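AtFKBP42 (Arabidopsis thaliana, PDB 2F4E) modulates the uptake of MRP substrates into the vacuole, regulates cell elongation and orientation, and probably catalyses cis-trans isomerization of prolyl peptide bonds. Local coordinates at residues V46-E49 against K50-K53; E86-W89 against H90-Q93; K101-K104 against E105-G108. All coordinates share one frame; numbering follows the deposited sequence.

Contact 1: residues V46-E49 against K50-K53; sequences VLDE and KVSK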
ATOM      1  N   VAL A  46     -13.649  -3.959   0.792  1.00 44.95           N
ATOM      2  CA  VAL A  46     -13.348  -3.806  -0.627  1.00 45.66           C
ATOM      3  C   VAL A  46     -13.256  -2.345  -1.043  1.00 45.38           C
ATOM      4  O   VAL A  46     -14.212  -1.589  -0.882  1.00 46.83           O
ATOM      5  CB  VAL A  46     -14.408  -4.509  -1.498  1.00 47.55           C
ATOM      6  CG1 VAL A  46     -14.130  -4.236  -2.971  1.00 44.71           C
ATOM      7  CG2 VAL A  46     -14.394  -6.019  -1.222  1.00 47.70           C
ATOM      8  N   LEU A  47     -12.103  -1.963  -1.588  1.00 42.66           N
ATOM      9  CA  LEU A  47     -11.874  -0.592  -2.019  1.00 41.21           C
ATOM     10  C   LEU A  47     -11.919  -0.502  -3.526  1.00 42.41           C
ATOM     11  O   LEU A  47     -12.045   0.589  -4.083  1.00 43.34           O
ATOM     12  CB  LEU A  47     -10.502  -0.098  -1.558  1.00 37.88           C
ATOM     13  CG  LEU A  47     -10.091  -0.325  -0.113  1.00 35.39           C
ATOM     14  CD1 LEU A  47      -8.728   0.298   0.109  1.00 35.60           C
ATOM     15  CD2 LEU A  47     -11.113   0.277   0.814  1.00 37.38           C
ATOM     16  N   ASP A  48     -11.822  -1.648  -4.191  1.00 43.80           N
ATOM     17  CA  ASP A  48     -11.821  -1.669  -5.652  1.00 45.09           C
ATOM     18  C   ASP A  48     -11.992  -3.111  -6.095  1.00 45.91           C
ATOM     19  O   ASP A  48     -11.972  -4.018  -5.268  1.00 44.36           O
ATOM     20  CB  ASP A  48     -10.477  -1.132  -6.154  1.00 47.80           C
ATOM     21  CG  ASP A  48     -10.436  -0.927  -7.656  1.00 51.96           C
ATOM     22  OD1 ASP A  48     -11.130  -0.008  -8.136  1.00 55.57           O
ATOM     23  OD2 ASP A  48      -9.702  -1.678  -8.343  1.00 53.84           O
ATOM     24  N   GLU A  49     -12.142  -3.324  -7.400  1.00 45.99           N
ATOM     25  CA  GLU A  49     -12.303  -4.670  -7.929  1.00 48.19           C
ATOM     26  C   GLU A  49     -11.048  -5.466  -7.564  1.00 47.24           C
ATOM     27  O   GLU A  49     -11.145  -6.608  -7.107  1.00 45.36           O
ATOM     28  CB  GLU A  49     -12.498  -4.618  -9.450  1.00 51.20           C
ATOM     29  CG  GLU A  49     -13.167  -5.863 -10.073  1.00 57.40           C
ATOM     30  CD  GLU A  49     -14.591  -6.113  -9.555  1.00 61.77           C
ATOM     31  OE1 GLU A  49     -15.409  -5.160  -9.517  1.00 63.15           O
ATOM     32  OE2 GLU A  49     -14.883  -7.273  -9.189  1.00 62.94           O
ATOM     33  N   LYS A  50      -9.877  -4.847  -7.738  1.00 46.36           N
ATOM     34  CA  LYS A  50      -8.604  -5.492  -7.437  1.00 44.06           C
ATOM     35  C   LYS A  50      -7.867  -4.960  -6.206  1.00 43.12           C
ATOM     36  O   LYS A  50      -6.646  -5.083  -6.111  1.00 41.05           O
ATOM     37  CB  LYS A  50      -7.672  -5.410  -8.653  1.00 45.82           C
ATOM     38  CG  LYS A  50      -8.222  -6.105  -9.899  1.00 47.38           C
ATOM     39  CD  LYS A  50      -8.707  -7.516  -9.565  1.00 50.38           C
ATOM     40  CE  LYS A  50      -9.007  -8.343 -10.821  1.00 52.37           C
ATOM     41  NZ  LYS A  50      -9.452  -9.710 -10.450  1.00 51.67           N
ATOM     42  N   VAL A  51      -8.610  -4.385  -5.261  1.00 41.73           N
ATOM     43  CA  VAL A  51      -8.009  -3.860  -4.042  1.00 36.97           C
ATOM     44  C   VAL A  51      -8.898  -4.073  -2.827  1.00 37.38           C
ATOM     45  O   VAL A  51     -10.094  -3.799  -2.870  1.00 36.39           O
ATOM     46  CB  VAL A  51      -7.719  -2.344  -4.157  1.00 39.01           C
ATOM     47  CG1 VAL A  51      -7.023  -1.855  -2.899  1.00 40.14           C
ATOM     48  CG2 VAL A  51      -6.857  -2.052  -5.367  1.00 35.87           C
ATOM     49  N   SER A  52      -8.307  -4.572  -1.745  1.00 35.54           N
ATOM     50  CA  SER A  52      -9.038  -4.795  -0.495  1.00 37.52           C
ATOM     51  C   SER A  52      -8.123  -4.491   0.688  1.00 37.27           C
ATOM     52  O   SER A  52      -6.896  -4.494   0.538  1.00 37.38           O
ATOM     53  CB  SER A  52      -9.565  -6.233  -0.434  1.00 36.20           C
ATOM     54  OG  SER A  52      -8.508  -7.170  -0.506  1.00 39.04           O
ATOM     55  N   LYS A  53      -8.705  -4.251   1.861  1.00 37.66           N
ATOM     56  CA  LYS A  53      -7.903  -3.873   3.030  1.00 36.94           C
ATOM     57  C   LYS A  53      -8.353  -4.413   4.386  1.00 36.94           C
ATOM     58  O   LYS A  53      -9.532  -4.635   4.632  1.00 40.03           O
ATOM     59  CB  LYS A  53      -7.862  -2.350   3.142  1.00 36.75           C
ATOM     60  CG  LYS A  53      -7.083  -1.821   4.336  1.00 35.32           C
ATOM     61  CD  LYS A  53      -7.143  -0.302   4.456  1.00 36.46           C
ATOM     62  CE  LYS A  53      -8.527   0.172   4.827  1.00 35.94           C
ATOM     63  NZ  LYS A  53      -8.578   1.639   4.955  1.00 41.41           N
TER

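Contact 2: residues E86-W89 against H90-Q93; sequences EDTW and HEQQ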
ATOM      1  N   GLU A  86      10.381  -5.109  -0.684  1.00 38.75           N
ATOM      2  CA  GLU A  86      10.391  -3.690  -0.323  1.00 37.57           C
ATOM      3  C   GLU A  86      10.123  -3.573   1.179  1.00 36.12           C
ATOM      4  O   GLU A  86       9.280  -4.298   1.712  1.00 34.12           O
ATOM      5  CB  GLU A  86       9.317  -2.938  -1.113  1.00 41.85           C
ATOM      6  CG  GLU A  86       9.775  -1.611  -1.711  1.00 49.70           C
ATOM      7  CD  GLU A  86       9.767  -1.605  -3.248  1.00 53.39           C
ATOM      8  OE1 GLU A  86      10.369  -2.506  -3.866  1.00 55.78           O
ATOM      9  OE2 GLU A  86       9.164  -0.696  -3.860  1.00 55.77           O
ATOM     10  N   ASP A  87      10.843  -2.671   1.846  1.00 33.56           N
ATOM     11  CA  ASP A  87      10.721  -2.451   3.288  1.00 33.72           C
ATOM     12  C   ASP A  87      11.306  -1.084   3.630  1.00 33.74           C
ATOM     13  O   ASP A  87      12.494  -0.969   3.929  1.00 33.57           O
ATOM     14  CB  ASP A  87      11.500  -3.531   4.050  1.00 34.15           C
ATOM     15  CG  ASP A  87      11.110  -3.620   5.517  1.00 36.33           C
ATOM     16  OD1 ASP A  87      10.953  -2.576   6.177  1.00 33.56           O
ATOM     17  OD2 ASP A  87      10.975  -4.749   6.021  1.00 39.51           O
ATOM     18  N   THR A  88      10.477  -0.043   3.579  1.00 33.38           N
ATOM     19  CA  THR A  88      10.947   1.303   3.887  1.00 30.45           C
ATOM     20  C   THR A  88      11.390   1.475   5.330  1.00 30.98           C
ATOM     21  O   THR A  88      12.205   2.336   5.607  1.00 30.24           O
ATOM     22  CB  THR A  88       9.883   2.376   3.554  1.00 29.43           C
ATOM     23  OG1 THR A  88       8.734   2.196   4.390  1.00 28.92           O
ATOM     24  CG2 THR A  88       9.493   2.290   2.067  1.00 24.02           C
ATOM     25  N   TRP A  89      10.861   0.667   6.245  1.00 30.00           N
ATOM     26  CA  TRP A  89      11.274   0.750   7.647  1.00 34.03           C
ATOM     27  C   TRP A  89      12.721   0.302   7.785  1.00 36.05           C
ATOM     28  O   TRP A  89      13.505   0.943   8.470  1.00 35.46           O
ATOM     29  CB  TRP A  89      10.403  -0.132   8.539  1.00 31.25           C
ATOM     30  CG  TRP A  89       9.107   0.489   8.944  1.00 33.78           C
ATOM     31  CD1 TRP A  89       8.923   1.530   9.813  1.00 32.09           C
ATOM     32  CD2 TRP A  89       7.802   0.087   8.520  1.00 32.72           C
ATOM     33  NE1 TRP A  89       7.586   1.792   9.955  1.00 31.77           N
ATOM     34  CE2 TRP A  89       6.870   0.920   9.170  1.00 33.11           C
ATOM     35  CE3 TRP A  89       7.325  -0.901   7.646  1.00 34.87           C
ATOM     36  CZ2 TRP A  89       5.492   0.802   8.983  1.00 32.30           C
ATOM     37  CZ3 TRP A  89       5.953  -1.022   7.455  1.00 33.64           C
ATOM     38  CH2 TRP A  89       5.052  -0.173   8.122  1.00 30.55           C
ATOM     39  N   HIS A  90      13.071  -0.800   7.132  1.00 38.81           N
ATOM     40  CA  HIS A  90      14.434  -1.296   7.211  1.00 43.01           C
ATOM     41  C   HIS A  90      15.410  -0.267   6.657  1.00 43.17           C
ATOM     42  O   HIS A  90      16.438   0.001   7.268  1.00 44.59           O
ATOM     43  CB  HIS A  90      14.584  -2.621   6.450  1.00 43.69           C
ATOM     44  CG  HIS A  90      15.981  -3.161   6.468  1.00 47.07           C
ATOM     45  ND1 HIS A  90      16.616  -3.535   7.629  1.00 48.33           N
ATOM     46  CD2 HIS A  90      16.869  -3.354   5.465  1.00 48.30           C
ATOM     47  CE1 HIS A  90      17.845  -3.939   7.342  1.00 50.24           C
ATOM     48  NE2 HIS A  90      18.023  -3.839   6.039  1.00 49.93           N
ATOM     49  N   GLU A  91      15.088   0.331   5.514  1.00 43.62           N
ATOM     50  CA  GLU A  91      15.999   1.310   4.930  1.00 44.74           C
ATOM     51  C   GLU A  91      15.823   2.714   5.485  1.00 44.08           C
ATOM     52  O   GLU A  91      16.396   3.673   4.965  1.00 44.75           O
ATOM     53  CB  GLU A  91      15.875   1.330   3.403  1.00 46.57           C
ATOM     54  CG  GLU A  91      14.522   1.734   2.855  1.00 52.01           C
ATOM     55  CD  GLU A  91      14.565   1.983   1.341  1.00 54.22           C
ATOM     56  OE1 GLU A  91      15.522   2.642   0.883  1.00 56.45           O
ATOM     57  OE2 GLU A  91      13.652   1.545   0.605  1.00 53.14           O
ATOM     58  N   GLN A  92      15.042   2.827   6.554  1.00 43.04           N
ATOM     59  CA  GLN A  92      14.806   4.109   7.210  1.00 43.39           C
ATOM     60  C   GLN A  92      14.533   5.208   6.190  1.00 41.88           C
ATOM     61  O   GLN A  92      15.103   6.286   6.281  1.00 41.29           O
ATOM     62  CB  GLN A  92      16.039   4.505   8.026  1.00 45.11           C
ATOM     63  CG  GLN A  92      16.617   3.390   8.878  1.00 48.66           C
ATOM     64  CD  GLN A  92      17.853   3.825   9.644  1.00 50.47           C
ATOM     65  OE1 GLN A  92      18.859   4.231   9.055  1.00 50.68           O
ATOM     66  NE2 GLN A  92      17.781   3.744  10.968  1.00 49.62           N
ATOM     67  N   GLN A  93      13.675   4.939   5.218  1.00 41.09           N
ATOM     68  CA  GLN A  93      13.376   5.929   4.193  1.00 40.72           C
ATOM     69  C   GLN A  93      11.910   5.927   3.764  1.00 39.22           C
ATOM     70  O   GLN A  93      11.553   5.338   2.743  1.00 37.45           O
ATOM     71  CB  GLN A  93      14.269   5.683   2.968  1.00 44.46           C
ATOM     72  CG  GLN A  93      14.116   6.724   1.842  1.00 49.00           C
ATOM     73  CD  GLN A  93      14.719   8.078   2.198  1.00 52.98           C
ATOM     74  OE1 GLN A  93      15.939   8.220   2.282  1.00 55.82           O
ATOM     75  NE2 GLN A  93      13.858   9.080   2.416  1.00 52.77           N
TER

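Contact 3: residues K101-K104 against E105-G108; sequences KEKK and ELAG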
ATOM      1  N   LYS A 101      -0.805  11.115  -8.937  1.00 49.56           N
ATOM      2  CA  LYS A 101       0.415  11.207  -9.727  1.00 50.91           C
ATOM      3  C   LYS A 101       1.398  10.100  -9.372  1.00 51.25           C
ATOM      4  O   LYS A 101       2.582  10.171  -9.725  1.00 51.74           O
ATOM      5  CB  LYS A 101       1.068  12.580  -9.544  1.00 54.19           C
ATOM      6  CG  LYS A 101       0.215  13.726 -10.098  1.00 56.19           C
ATOM      7  CD  LYS A 101       0.989  15.050 -10.219  1.00 59.25           C
ATOM      8  CE  LYS A 101       0.155  16.118 -10.960  1.00 59.37           C
ATOM      9  NZ  LYS A 101      -0.183  15.738 -12.383  1.00 59.55           N
ATOM     10  N   GLU A 102       0.900   9.058  -8.704  1.00 50.23           N
ATOM     11  CA  GLU A 102       1.752   7.941  -8.309  1.00 49.97           C
ATOM     12  C   GLU A 102       2.200   7.141  -9.519  1.00 49.09           C
ATOM     13  O   GLU A 102       1.549   7.154 -10.562  1.00 48.42           O
ATOM     14  CB  GLU A 102       1.016   6.996  -7.344  1.00 50.26           C
ATOM     15  CG  GLU A 102       0.056   5.987  -8.021  1.00 53.09           C
ATOM     16  CD  GLU A 102      -1.373   6.514  -8.216  1.00 54.72           C
ATOM     17  OE1 GLU A 102      -1.718   7.549  -7.599  1.00 52.86           O
ATOM     18  OE2 GLU A 102      -2.141   5.889  -8.998  1.00 54.64           O
ATOM     19  N   LYS A 103       3.320   6.444  -9.376  1.00 48.50           N
ATOM     20  CA  LYS A 103       3.821   5.607 -10.457  1.00 48.77           C
ATOM     21  C   LYS A 103       2.778   4.516 -10.696  1.00 47.81           C
ATOM     22  O   LYS A 103       1.954   4.222  -9.822  1.00 45.46           O
ATOM     23  CB  LYS A 103       5.148   4.949 -10.071  1.00 51.67           C
ATOM     24  CG  LYS A 103       6.189   5.911  -9.533  1.00 54.21           C
ATOM     25  CD  LYS A 103       7.504   5.191  -9.294  1.00 58.18           C
ATOM     26  CE  LYS A 103       8.458   6.020  -8.447  1.00 59.94           C
ATOM     27  NZ  LYS A 103       7.857   6.289  -7.102  1.00 58.97           N
ATOM     28  N   LYS A 104       2.825   3.898 -11.867  1.00 47.76           N
ATOM     29  CA  LYS A 104       1.859   2.866 -12.190  1.00 47.76           C
ATOM     30  C   LYS A 104       1.951   1.627 -11.303  1.00 44.06           C
ATOM     31  O   LYS A 104       0.936   1.006 -10.977  1.00 42.20           O
ATOM     32  CB  LYS A 104       1.997   2.456 -13.660  1.00 51.12           C
ATOM     33  CG  LYS A 104       0.946   1.447 -14.100  1.00 55.16           C
ATOM     34  CD  LYS A 104       1.134   1.005 -15.532  1.00 57.87           C
ATOM     35  CE  LYS A 104       0.100  -0.039 -15.911  1.00 61.39           C
ATOM     36  NZ  LYS A 104       0.255  -0.461 -17.336  1.00 65.29           N
ATOM     37  N   GLU A 105       3.166   1.271 -10.910  1.00 42.72           N
ATOM     38  CA  GLU A 105       3.366   0.089 -10.086  1.00 40.99           C
ATOM     39  C   GLU A 105       2.827   0.230  -8.662  1.00 38.63           C
ATOM     40  O   GLU A 105       2.772  -0.753  -7.917  1.00 36.01           O
ATOM     41  CB  GLU A 105       4.855  -0.312 -10.055  1.00 40.67           C
ATOM     42  CG  GLU A 105       5.777   0.678  -9.360  1.00 46.19           C
ATOM     43  CD  GLU A 105       6.380   1.709 -10.304  1.00 49.40           C
ATOM     44  OE1 GLU A 105       5.751   2.008 -11.348  1.00 49.48           O
ATOM     45  OE2 GLU A 105       7.476   2.228  -9.985  1.00 52.30           O
ATOM     46  N   LEU A 106       2.420   1.444  -8.291  1.00 35.05           N
ATOM     47  CA  LEU A 106       1.880   1.701  -6.956  1.00 34.50           C
ATOM     48  C   LEU A 106       0.398   2.065  -7.022  1.00 34.78           C
ATOM     49  O   LEU A 106      -0.187   2.488  -6.030  1.00 35.19           O
ATOM     50  CB  LEU A 106       2.637   2.842  -6.280  1.00 34.22           C
ATOM     51  CG  LEU A 106       4.157   2.768  -6.140  1.00 35.14           C
ATOM     52  CD1 LEU A 106       4.661   4.098  -5.602  1.00 36.09           C
ATOM     53  CD2 LEU A 106       4.563   1.616  -5.238  1.00 34.50           C
ATOM     54  N   ALA A 107      -0.193   1.906  -8.202  1.00 34.13           N
ATOM     55  CA  ALA A 107      -1.606   2.222  -8.437  1.00 33.56           C
ATOM     56  C   ALA A 107      -2.511   1.620  -7.373  1.00 32.74           C
ATOM     57  O   ALA A 107      -3.369   2.301  -6.814  1.00 31.01           O
ATOM     58  CB  ALA A 107      -2.030   1.726  -9.824  1.00 33.29           C
ATOM     59  N   GLY A 108      -2.318   0.330  -7.109  1.00 31.94           N
ATOM     60  CA  GLY A 108      -3.113  -0.351  -6.103  1.00 28.81           C
ATOM     61  C   GLY A 108      -2.861   0.194  -4.710  1.00 27.32           C
ATOM     62  O   GLY A 108      -3.799   0.444  -3.952  1.00 26.97           O
TER

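Contact 1: residues V46-E49 against K50-K53
Leu47 keeps CG close to its backbone N (chi1 -48°) while Val51 swings CG1 to the far side from its own N (chi1 -177°), and the two rotations bring Leu47 CD1 to 4.1 Å from Val51 CG1. The side chains pass each other at a slant. The same leucine methyl also rests on the root of a lysine, with Leu47 CD1 4.1 Å from Lys53 CB, so one branch touches two residues of the next strand. Aspartate supplies a further apolar surface: its methylene packs on the valine, Asp48 CB lying 3.6 Å from Val51 CB. Ile111 of helix 107-113 touches both Leu47 and Val51, and branched hydrocarbons suit this place because they fill it without needing polar partners.

The backbone here is a beta hairpin of strands 45-48 and 51-55 with a classic beta bulge, in which Leu47 and Asp48 together face Val51. Val51 O takes Leu47 N at 3.0 Å and Asp48 N at 3.1 Å, both arriving on one face of its carbonyl plane, and this double grip satisfies two donors with a single oxygen. A type I turn from Asp48 to Val51 reverses the chain; its own bond, from Val51 N to Asp48 O, is weak. Aspartate suits the first position because its carboxylate can serve the turn as well: Lys50 N donates to Asp48 OD2 at 3.2 Å, nearly straight (165°) and from above the carboxylate plane, forming an Asx turn. Beyond the hairpin, the amine of Lys53 is hydrogen-bonded to Ser115 OG, while its aliphatic part touches Ala122 of strand 121-126.

Contact 2: residues E86-W89 against H90-Q93
Asp87 reaches forward to the backbone of His90, whose N donates to Asp87 OD1 at 2.9 Å. The donor stands about 51° out of the carboxylate plane. Having CG anti to the backbone N (chi1 -163°) turns the carboxylate of Asp87 to this amide, and the aspartate crosses the histidine side chain at about a right angle; contact is with His90 CB, 3.6 Å from OD1, while the imidazole points off from the aspartate on the exposed side of the loop. Two backbone bonds close the loop behind. Gln93 N meets Thr88 O at 3.0 Å, and inside that bond Gln92 N reaches Trp89 O at 3.1 Å, closing a type I turn. With Gln92 in a left-handed conformation, this nested pair has the bonding pattern of a Schellman motif. Thr88 CB sits 3.5 Å from Gln93 O, and the Glu91 methylene CG lies 3.5 Å from Asp87 O, so short aliphatic parts pack on the peptide groups.

The second shell fixes the first half of the loop to strand 69-78. Thr88 OG1 is hydrogen-bonded to Tyr74 N and to His73 ND1, a double role that suits a compact hydroxyl in a buried place, and the Trp89 ring stacks on that of His73. The other oxygen of Asp87, OD2, forms salt bridges with Lys84 and Arg75.

Aspartate thus divides its work, one oxygen for a peptide N-H and the other for two cations, an environment likely to favour the ionised carboxylate in this buried position and to hold it against rotation.

Contact 3: residues K101-K104 against E105-G108
Lys103 and Glu105 meet through hydrocarbon and carboxylate rather than charge to charge. Glu105 puts CG between its backbone N and carbonyl carbon (chi1 66°) and then bends at chi2, folding the carboxylate back over the preceding residues. There OE1 lies 3.3 Å from Lys103 CB and OE2 3.0 Å from Lys103 CD, while the two side chains run obliquely to each other. The lysine is extended as far as CE and bends only at its last torsion (chi4 61°), which leaves NZ 5.0 Å from Glu105 OE2, too far for a salt bridge though probably near enough for mild attraction. Instead NZ stands 4.2 Å from Leu106 CD1, with lysine and leucine side by side and pointing the same way. Were Glu105 replaced by alanine, the Lys103 chain would probably lose the carboxylate resting against it and its ammonium the opposite charge nearby.

Glu102 is folded too: its bent chain brings OE2 to 3.7 Å from Ala107 CA, and OE1 accepts from Gly100 N. Leucine suits position 106 because its buried side chain packs on Leu97 of strand 95-98, and the small Ala107 lets its CB settle 3.3 Å from Lys104 O. Two successive backbone bonds wind the chain tightly, Leu106 N to Lys103 O at 3.2 Å and Ala107 N to Lys104 O at 3.1 Å, each reaching three residues back, the spacing of a 3-10 turn.

Such a 3-10 turn, with Leu106 at the N-cap position, leads into helix 107-113, the helix that in the FKBP fold lies against the curved antiparallel sheet.

Overall arrangement
Contact 3 holds the middle place. It touches contact 1, where Val51 CG1 of the hairpin packs 4.1 Å from Gly108 O at the start of helix 107-113; the centres of these two contacts are about 15 Å apart. Contact 2 comes within about 5 Å of contact 3 at the nearest atoms without touching it, their centres about 18 Å apart. Contacts 1 and 2 both reach the same antiparallel sheet but flank the chain's centre on opposite sides, about 25 Å between centres. As in other FKBP domains, the proline-binding pocket probably lies between sheet and helix, closer to contact 3, at the helix start, and to contact 2 than to the hairpin of contact 1.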